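Local coordinates for protein putrescine aminotransferase (Halomonas elongata DSM 2581, PDB 6GWI) that probably transfers amino groups from putrescine and related amines to carbonyl acceptors, using pyridoxal-5'-phosphate as its cofactor, at residues A97-L100 / C101-P105; I232-P235 / E236-P240; L334-L337 / E338-V342. One frame throughout, in Å; residues are numbered along the deposited sequence.

Contact 1: residues A97-L100 / C101-P105; sequences AEKL and CDLAP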
loop_
_atom_site.group_PDB
_atom_site.type_symbol
_atom_site.label_atom_id
_atom_site.label_comp_id
_atom_site.label_asym_id
_atom_site.label_seq_id
_atom_site.Cartn_x
_atom_site.Cartn_y
_atom_site.Cartn_z
ATOM N N ALA B 97 -8.952 -16.134 -2.825
ATOM C CA ALA B 97 -7.784 -16.961 -2.545
ATOM C C ALA B 97 -7.908 -18.330 -3.204
ATOM O O ALA B 97 -6.924 -18.873 -3.721
ATOM C CB ALA B 97 -7.592 -17.102 -1.035
ATOM N N GLU B 98 -9.106 -18.919 -3.175
ATOM C CA GLU B 98 -9.319 -20.186 -3.863
ATOM C C GLU B 98 -9.032 -20.043 -5.353
ATOM O O GLU B 98 -8.219 -20.785 -5.919
ATOM C CB GLU B 98 -10.753 -20.672 -3.639
ATOM C CG GLU B 98 -11.085 -21.969 -4.362
ATOM C CD GLU B 98 -12.533 -22.388 -4.188
ATOM O OE1 GLU B 98 -13.390 -21.508 -3.957
ATOM O OE2 GLU B 98 -12.814 -23.601 -4.286
ATOM N N LYS B 99 -9.686 -19.078 -6.004
ATOM C CA LYS B 99 -9.523 -18.904 -7.442
ATOM C C LYS B 99 -8.071 -18.613 -7.799
ATOM O O LYS B 99 -7.530 -19.182 -8.756
ATOM C CB LYS B 99 -10.430 -17.770 -7.925
ATOM C CG LYS B 99 -10.507 -17.611 -9.433
ATOM C CD LYS B 99 -11.247 -18.780 -10.050
ATOM C CE LYS B 99 -11.575 -18.529 -11.504
ATOM N NZ LYS B 99 -12.221 -19.721 -12.120
ATOM N N LEU B 100 -7.419 -17.734 -7.033
ATOM C CA LEU B 100 -6.046 -17.347 -7.341
ATOM C C LEU B 100 -5.102 -18.536 -7.251
ATOM O O LEU B 100 -4.265 -18.752 -8.133
ATOM C CB LEU B 100 -5.580 -16.254 -6.383
ATOM C CG LEU B 100 -5.577 -14.808 -6.868
ATOM C CD1 LEU B 100 -5.102 -13.925 -5.721
ATOM C CD2 LEU B 100 -4.709 -14.621 -8.106
ATOM N N CYS B 101 -5.193 -19.291 -6.157
ATOM C CA CYS B 101 -4.288 -20.414 -5.961
ATOM C C CYS B 101 -4.560 -21.524 -6.964
ATOM O O CYS B 101 -3.632 -22.244 -7.351
ATOM C CB CYS B 101 -4.408 -20.912 -4.523
ATOM S SG CYS B 101 -3.928 -19.642 -3.314
ATOM N N ASP B 102 -5.810 -21.667 -7.412
ATOM C CA ASP B 102 -6.110 -22.638 -8.458
ATOM C C ASP B 102 -5.461 -22.247 -9.782
ATOM O O ASP B 102 -5.088 -23.125 -10.568
ATOM C CB ASP B 102 -7.623 -22.782 -8.625
ATOM C CG ASP B 102 -8.287 -23.419 -7.413
ATOM O OD1 ASP B 102 -7.570 -23.781 -6.457
ATOM O OD2 ASP B 102 -9.529 -23.549 -7.416
ATOM N N LEU B 103 -5.293 -20.946 -10.035
ATOM C CA LEU B 103 -4.633 -20.504 -11.256
ATOM C C LEU B 103 -3.117 -20.502 -11.126
ATOM O O LEU B 103 -2.420 -20.536 -12.145
ATOM C CB LEU B 103 -5.102 -19.097 -11.640
ATOM C CG LEU B 103 -6.569 -18.916 -12.029
ATOM C CD1 LEU B 103 -6.930 -17.439 -12.041
ATOM C CD2 LEU B 103 -6.842 -19.540 -13.386
ATOM N N ALA B 104 -2.594 -20.489 -9.901
ATOM C CA ALA B 104 -1.161 -20.404 -9.703
ATOM C C ALA B 104 -0.488 -21.712 -10.118
ATOM O O ALA B 104 -1.133 -22.760 -10.190
ATOM C CB ALA B 104 -0.851 -20.094 -8.239
ATOM N N PRO B 105 0.816 -21.673 -10.390
ATOM C CA PRO B 105 1.544 -22.910 -10.692
ATOM C C PRO B 105 1.480 -23.898 -9.540
ATOM O O PRO B 105 1.045 -23.587 -8.429
ATOM C CB PRO B 105 2.981 -22.432 -10.932
ATOM C CG PRO B 105 2.840 -21.016 -11.325
ATOM C CD PRO B 105 1.674 -20.486 -10.542
#

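Contact 2: residues I232-P235 / E236-P240; sequences IMPP and ESYWP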
loop_
_atom_site.group_PDB
_atom_site.type_symbol
_atom_site.label_atom_id
_atom_site.label_comp_id
_atom_site.label_asym_id
_atom_site.label_seq_id
_atom_site.Cartn_x
_atom_site.Cartn_y
_atom_site.Cartn_z
ATOM N N ILE B 232 11.842 -5.115 -21.363
ATOM C CA ILE B 232 13.069 -5.776 -21.789
ATOM C C ILE B 232 12.853 -7.277 -21.649
ATOM O O ILE B 232 12.946 -7.832 -20.551
ATOM C CB ILE B 232 14.276 -5.301 -20.975
ATOM C CG1 ILE B 232 14.403 -3.781 -21.087
ATOM C CG2 ILE B 232 15.547 -5.993 -21.452
ATOM C CD1 ILE B 232 15.479 -3.196 -20.224
ATOM N N MET B 233 12.559 -7.937 -22.756
ATOM C CA MET B 233 12.511 -9.393 -22.757
ATOM C C MET B 233 13.931 -9.943 -22.818
ATOM O O MET B 233 14.724 -9.499 -23.655
ATOM C CB MET B 233 11.696 -9.903 -23.940
ATOM C CG MET B 233 10.277 -9.363 -23.974
ATOM S SD MET B 233 10.001 -8.226 -25.344
ATOM C CE MET B 233 8.499 -7.404 -24.816
ATOM N N PRO B 234 14.294 -10.888 -21.957
ATOM C CA PRO B 234 15.663 -11.402 -21.966
ATOM C C PRO B 234 15.877 -12.346 -23.133
ATOM O O PRO B 234 14.909 -12.826 -23.741
ATOM C CB PRO B 234 15.770 -12.140 -20.624
ATOM C CG PRO B 234 14.387 -12.625 -20.374
ATOM C CD PRO B 234 13.462 -11.567 -20.942
ATOM N N PRO B 235 17.130 -12.609 -23.501
ATOM C CA PRO B 235 17.393 -13.677 -24.473
ATOM C C PRO B 235 16.806 -14.997 -23.997
ATOM O O PRO B 235 16.638 -15.233 -22.798
ATOM C CB PRO B 235 18.924 -13.732 -24.547
ATOM C CG PRO B 235 19.390 -12.397 -24.069
ATOM C CD PRO B 235 18.359 -11.900 -23.095
ATOM N N GLU B 236 16.478 -15.860 -24.960
ATOM C CA GLU B 236 15.878 -17.148 -24.630
ATOM C C GLU B 236 16.807 -18.018 -23.796
ATOM O O GLU B 236 16.333 -18.930 -23.109
ATOM C CB GLU B 236 15.471 -17.877 -25.911
ATOM C CG GLU B 236 14.346 -17.185 -26.668
ATOM C CD GLU B 236 13.991 -17.880 -27.969
ATOM O OE1 GLU B 236 14.497 -18.997 -28.208
ATOM O OE2 GLU B 236 13.204 -17.306 -28.751
ATOM N N SER B 237 18.114 -17.758 -23.840
ATOM C CA SER B 237 19.088 -18.500 -23.050
ATOM C C SER B 237 19.114 -18.082 -21.585
ATOM O O SER B 237 19.680 -18.807 -20.760
ATOM C CB SER B 237 20.486 -18.316 -23.647
ATOM O OG SER B 237 20.892 -16.959 -23.560
ATOM N N TYR B 238 18.520 -16.940 -21.241
ATOM C CA TYR B 238 18.736 -16.363 -19.919
ATOM C C TYR B 238 18.100 -17.213 -18.826
ATOM O O TYR B 238 18.785 -17.675 -17.906
ATOM C CB TYR B 238 18.197 -14.932 -19.881
ATOM C CG TYR B 238 18.310 -14.275 -18.523
ATOM C CD1 TYR B 238 19.542 -13.874 -18.023
ATOM C CD2 TYR B 238 17.180 -14.048 -17.745
ATOM C CE1 TYR B 238 19.647 -13.269 -16.781
ATOM C CE2 TYR B 238 17.274 -13.441 -16.503
ATOM C CZ TYR B 238 18.508 -13.056 -16.026
ATOM O OH TYR B 238 18.596 -12.454 -14.792
ATOM N N TRP B 239 16.792 -17.424 -18.898
ATOM C CA TRP B 239 16.103 -18.058 -17.783
ATOM C C TRP B 239 16.481 -19.528 -17.628
ATOM O O TRP B 239 16.578 -20.009 -16.492
ATOM C CB TRP B 239 14.588 -17.896 -17.927
ATOM C CG TRP B 239 14.109 -16.569 -17.394
ATOM C CD1 TRP B 239 13.521 -15.559 -18.100
ATOM C CD2 TRP B 239 14.213 -16.104 -16.041
ATOM N NE1 TRP B 239 13.239 -14.501 -17.269
ATOM C CE2 TRP B 239 13.655 -14.810 -16.000
ATOM C CE3 TRP B 239 14.718 -16.657 -14.861
ATOM C CZ2 TRP B 239 13.587 -14.063 -14.825
ATOM C CZ3 TRP B 239 14.648 -15.916 -13.696
ATOM C CH2 TRP B 239 14.089 -14.631 -13.687
ATOM N N PRO B 240 16.697 -20.279 -18.717
ATOM C CA PRO B 240 17.218 -21.645 -18.540
ATOM C C PRO B 240 18.550 -21.671 -17.816
ATOM O O PRO B 240 18.787 -22.548 -16.978
ATOM C CB PRO B 240 17.348 -22.164 -19.980
ATOM C CG PRO B 240 16.347 -21.379 -20.749
ATOM C CD PRO B 240 16.386 -19.999 -20.131
HETATM O O HOH W 1 14.894 -16.438 -21.029
#

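Contact 3: residues L334-L337 / E338-V342; sequences LELL and EAEGV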
loop_
_atom_site.group_PDB
_atom_site.type_symbol
_atom_site.label_atom_id
_atom_site.label_comp_id
_atom_site.label_asym_id
_atom_site.label_seq_id
_atom_site.Cartn_x
_atom_site.Cartn_y
_atom_site.Cartn_z
ATOM N N LEU B 334 -10.939 -12.112 -12.580
ATOM C CA LEU B 334 -10.330 -13.395 -12.916
ATOM C C LEU B 334 -11.332 -14.328 -13.592
ATOM O O LEU B 334 -10.993 -15.009 -14.566
ATOM C CB LEU B 334 -9.755 -14.057 -11.665
ATOM C CG LEU B 334 -8.663 -13.291 -10.917
ATOM C CD1 LEU B 334 -8.253 -14.066 -9.675
ATOM C CD2 LEU B 334 -7.464 -13.043 -11.820
ATOM N N GLU B 335 -12.564 -14.393 -13.076
ATOM C CA GLU B 335 -13.574 -15.265 -13.672
ATOM C C GLU B 335 -13.851 -14.881 -15.121
ATOM O O GLU B 335 -14.058 -15.750 -15.976
ATOM C CB GLU B 335 -14.865 -15.211 -12.855
ATOM C CG GLU B 335 -14.784 -15.901 -11.503
ATOM C CD GLU B 335 -15.935 -15.529 -10.581
ATOM O OE1 GLU B 335 -16.677 -14.575 -10.896
ATOM O OE2 GLU B 335 -16.093 -16.188 -9.532
ATOM N N LEU B 336 -13.881 -13.577 -15.411
ATOM C CA LEU B 336 -14.117 -13.118 -16.775
ATOM C C LEU B 336 -12.915 -13.414 -17.665
ATOM O O LEU B 336 -13.069 -13.922 -18.783
ATOM C CB LEU B 336 -14.420 -11.621 -16.773
ATOM C CG LEU B 336 -15.771 -11.221 -16.182
ATOM C CD1 LEU B 336 -15.832 -9.717 -15.988
ATOM C CD2 LEU B 336 -16.903 -11.697 -17.077
ATOM N N LEU B 337 -11.707 -13.108 -17.183
ATOM C CA LEU B 337 -10.508 -13.411 -17.956
ATOM C C LEU B 337 -10.488 -14.876 -18.362
ATOM O O LEU B 337 -10.117 -15.213 -19.492
ATOM C CB LEU B 337 -9.253 -13.083 -17.148
ATOM C CG LEU B 337 -8.842 -11.616 -17.039
ATOM C CD1 LEU B 337 -7.780 -11.445 -15.962
ATOM C CD2 LEU B 337 -8.342 -11.108 -18.376
ATOM N N GLU B 338 -10.889 -15.761 -17.446
ATOM C CA GLU B 338 -10.886 -17.193 -17.712
ATOM C C GLU B 338 -12.075 -17.606 -18.574
ATOM O O GLU B 338 -11.909 -18.315 -19.572
ATOM C CB GLU B 338 -10.897 -17.962 -16.388
ATOM C CG GLU B 338 -10.725 -19.464 -16.533
ATOM C CD GLU B 338 -10.616 -20.170 -15.195
ATOM O OE1 GLU B 338 -11.227 -19.693 -14.215
ATOM O OE2 GLU B 338 -9.918 -21.203 -15.122
ATOM N N ALA B 339 -13.285 -17.178 -18.197
ATOM C CA ALA B 339 -14.478 -17.631 -18.903
ATOM C C ALA B 339 -14.492 -17.156 -20.348
ATOM O O ALA B 339 -15.018 -17.850 -21.224
ATOM C CB ALA B 339 -15.737 -17.148 -18.184
ATOM N N GLU B 340 -13.935 -15.980 -20.616
ATOM C CA GLU B 340 -13.896 -15.431 -21.963
ATOM C C GLU B 340 -12.604 -15.771 -22.699
ATOM O O GLU B 340 -12.386 -15.265 -23.803
ATOM C CB GLU B 340 -14.093 -13.914 -21.908
ATOM C CG GLU B 340 -15.384 -13.501 -21.218
ATOM C CD GLU B 340 -15.634 -12.010 -21.286
ATOM O OE1 GLU B 340 -14.684 -11.261 -21.592
ATOM O OE2 GLU B 340 -16.782 -11.587 -21.032
ATOM N N GLY B 341 -11.748 -16.605 -22.111
ATOM C CA GLY B 341 -10.552 -17.074 -22.795
ATOM C C GLY B 341 -9.556 -15.990 -23.135
ATOM O O GLY B 341 -8.822 -16.118 -24.121
ATOM N N VAL B 342 -9.486 -14.935 -22.320
ATOM C CA VAL B 342 -8.678 -13.769 -22.666
ATOM C C VAL B 342 -7.195 -14.128 -22.712
ATOM O O VAL B 342 -6.464 -13.665 -23.597
ATOM C CB VAL B 342 -8.964 -12.619 -21.679
ATOM C CG1 VAL B 342 -8.027 -11.440 -21.918
ATOM C CG2 VAL B 342 -10.424 -12.169 -21.791
#

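Contact 1: residues A97-L100 / C101-P105
Cys-101 N bonds to Ala-97 O at 3.0 Å with an N-H...O angle of 165°, and Asp-102 N reaches Glu-98 O at the same 3.0 Å. These are alpha-helical bonds, each spanning four residues. The next in the series, Leu-103 N to Lys-99 O, measures 3.1 Å but is more bent. Leu-100 O then receives two bonds, from Leu-103 N and Ala-104 N, and both are weak. The bonds thus weaken as the chain leaves helical angles at Ala-104.

This is the C-terminal end of helix 91-103. Beyond it the chain turns into strand 108-114, which leads to Ser-116, Gly-117 and Ser-118 of the cofactor pocket, at the start of helix 117-134 in this class-III aminotransferase.

The two carboxylates approach without touching, on the flank where Glu-98 packs on Leu-10 of the second subunit. Asp-102 has CG beside its own backbone N (chi1 -67°), which folds the carboxylate back over Glu-98 O and brings OD2 within 3.8 Å of Glu-98 CG. No bond forms with that oxygen, since both sides are acceptors, and Asp-102 is poorly ordered, so its exact placement is uncertain. As modelled, the carboxylate planes are turned 73° apart, with Glu-98 OE2 and Asp-102 OD2 4.5 Å from each other. Like charges at this range would be expected to disfavour full ionisation of both.

Apolar contact is slighter. Lys-99 CG comes within 4.4 Å of Leu-103 CD1, one helical turn on. The ammonium of Lys-99 runs on to a salt bridge with Glu-338. Leu-100 is buried against Phe-113, Ile-283 and Leu-287, while Ala-97 and Cys-101 pack on His-14 of the second subunit.

Contact 2: residues I232-P235 / E236-P240
Pro-235 O accepts the amide of Tyr-238 at 3.0 Å, N to O, closing a turn between residues three apart. The N-H points almost straight at the oxygen (165°), yet the donor stands 56° out of the carbonyl plane and therefore misses the lone pairs. The evidence for a change of course lies in the backbone: Pro-234 and Pro-235 are extended, whereas Glu-236 and Ser-237 already have helix-like angles. A water completes the turn, donating to Pro-235 O at 2.8 Å and accepting from Trp-239 N at 3.0 Å. It bridges a carbonyl and an amide that are too far apart to bond directly.

Among the side chains, the ring of Pro-234 meets both aromatics. Its CB lies 3.7 Å from Tyr-238 CD2, and its CG lies 3.8 Å from Trp-239 CD1. Tyr-238 CG is anti to the backbone N (chi1 177°), which brings the edge of the phenol over one face of the indole, with Trp-239 NE1 in the plane of the phenol ring. Tyr-238 CE2 sits 3.9 Å above the plane of the Trp-239 ring, over its centre.

The polar ends are bound outside the turn, Tyr-238 OH to Arg-146, Trp-239 NE1 to Pro-224 O and Ser-237 OG to Glu-195 O. The chemistry implies that helix 238-248 enters the large domain with the amides of Tyr-238 and Trp-239 taken up by Pro-235 O and the water, and with Pro-234 packed against both aromatic side chains.

Contact 3: residues L334-L337 / E338-V342
Leu-337 and Val-342 form the tight part of the contact. Leu-337 CD2 lies 3.6 Å from Val-342 CG1, the two side chains crossing at a slant. A chi1 of 174° sets CG1 of Val-342 against the leucine. The backbone beneath is a Schellman motif: Val-342 N bonds to Leu-337 O at 2.9 Å, within the carbonyl plane, and Gly-341 N bonds to Glu-338 O at 3.1 Å. Gly-341 is the C-prime residue, whose positive phi of 64° ends the helix and turns the chain into the next. Before it, regular four-residue bonds hold the last turn, among them Ala-339 N to Glu-335 O at 2.8 Å and Glu-340 N to Leu-336 O at 2.9 Å.

The open side is that of Ala-339, whose CB meets little across the contact beyond the backbone oxygen of Glu-335. Glu-338, though exposed, is salt-bridged to Lys-99. Leu-336 and Glu-340 make a looser but tethered edge: they run side by side in the same direction, with Leu-336 CD2 and Glu-340 OE2 4.0 Å apart, and the carboxylate is held by a salt bridge to Arg-65. With an alanine in place of Glu-340, Arg-65 would probably lose its anionic mate and the flank of Leu-336 would be left barer.

Gly-341 also occupies the N-cap position of helix 342-359, so the motif joins that helix to helix 324-339 with hardly a linker. Leu-336 packs on Leu-68 of helix 66-78, Leu-337 on Leu-61, and Leu-334 on Leu-96 of helix 91-103.

How the contacts relate
Contacts 1 and 3 are both C-terminal ends of helices, and they touch: Lys-99 is salt-bridged to Glu-338, and Leu-100 CD2 lies 3.9 Å from Leu-334 CD1, so helices 91-103 and 324-339 pack together there. Both are partly buried, with buried leucines (Leu-100, Leu-334, Leu-337) and carboxylates at the edges, Glu-338 and Glu-340 being salt-bridged. One end runs on to a strand, the other straight into helix 342-359. Contact 2 stands apart, its centre 26 Å from that of contact 1 and 28 Å from that of contact 3. It is the most buried, opens a helix instead of ending one, and relies on proline, aromatic rings and a water. Contact 1 alone reaches the second subunit.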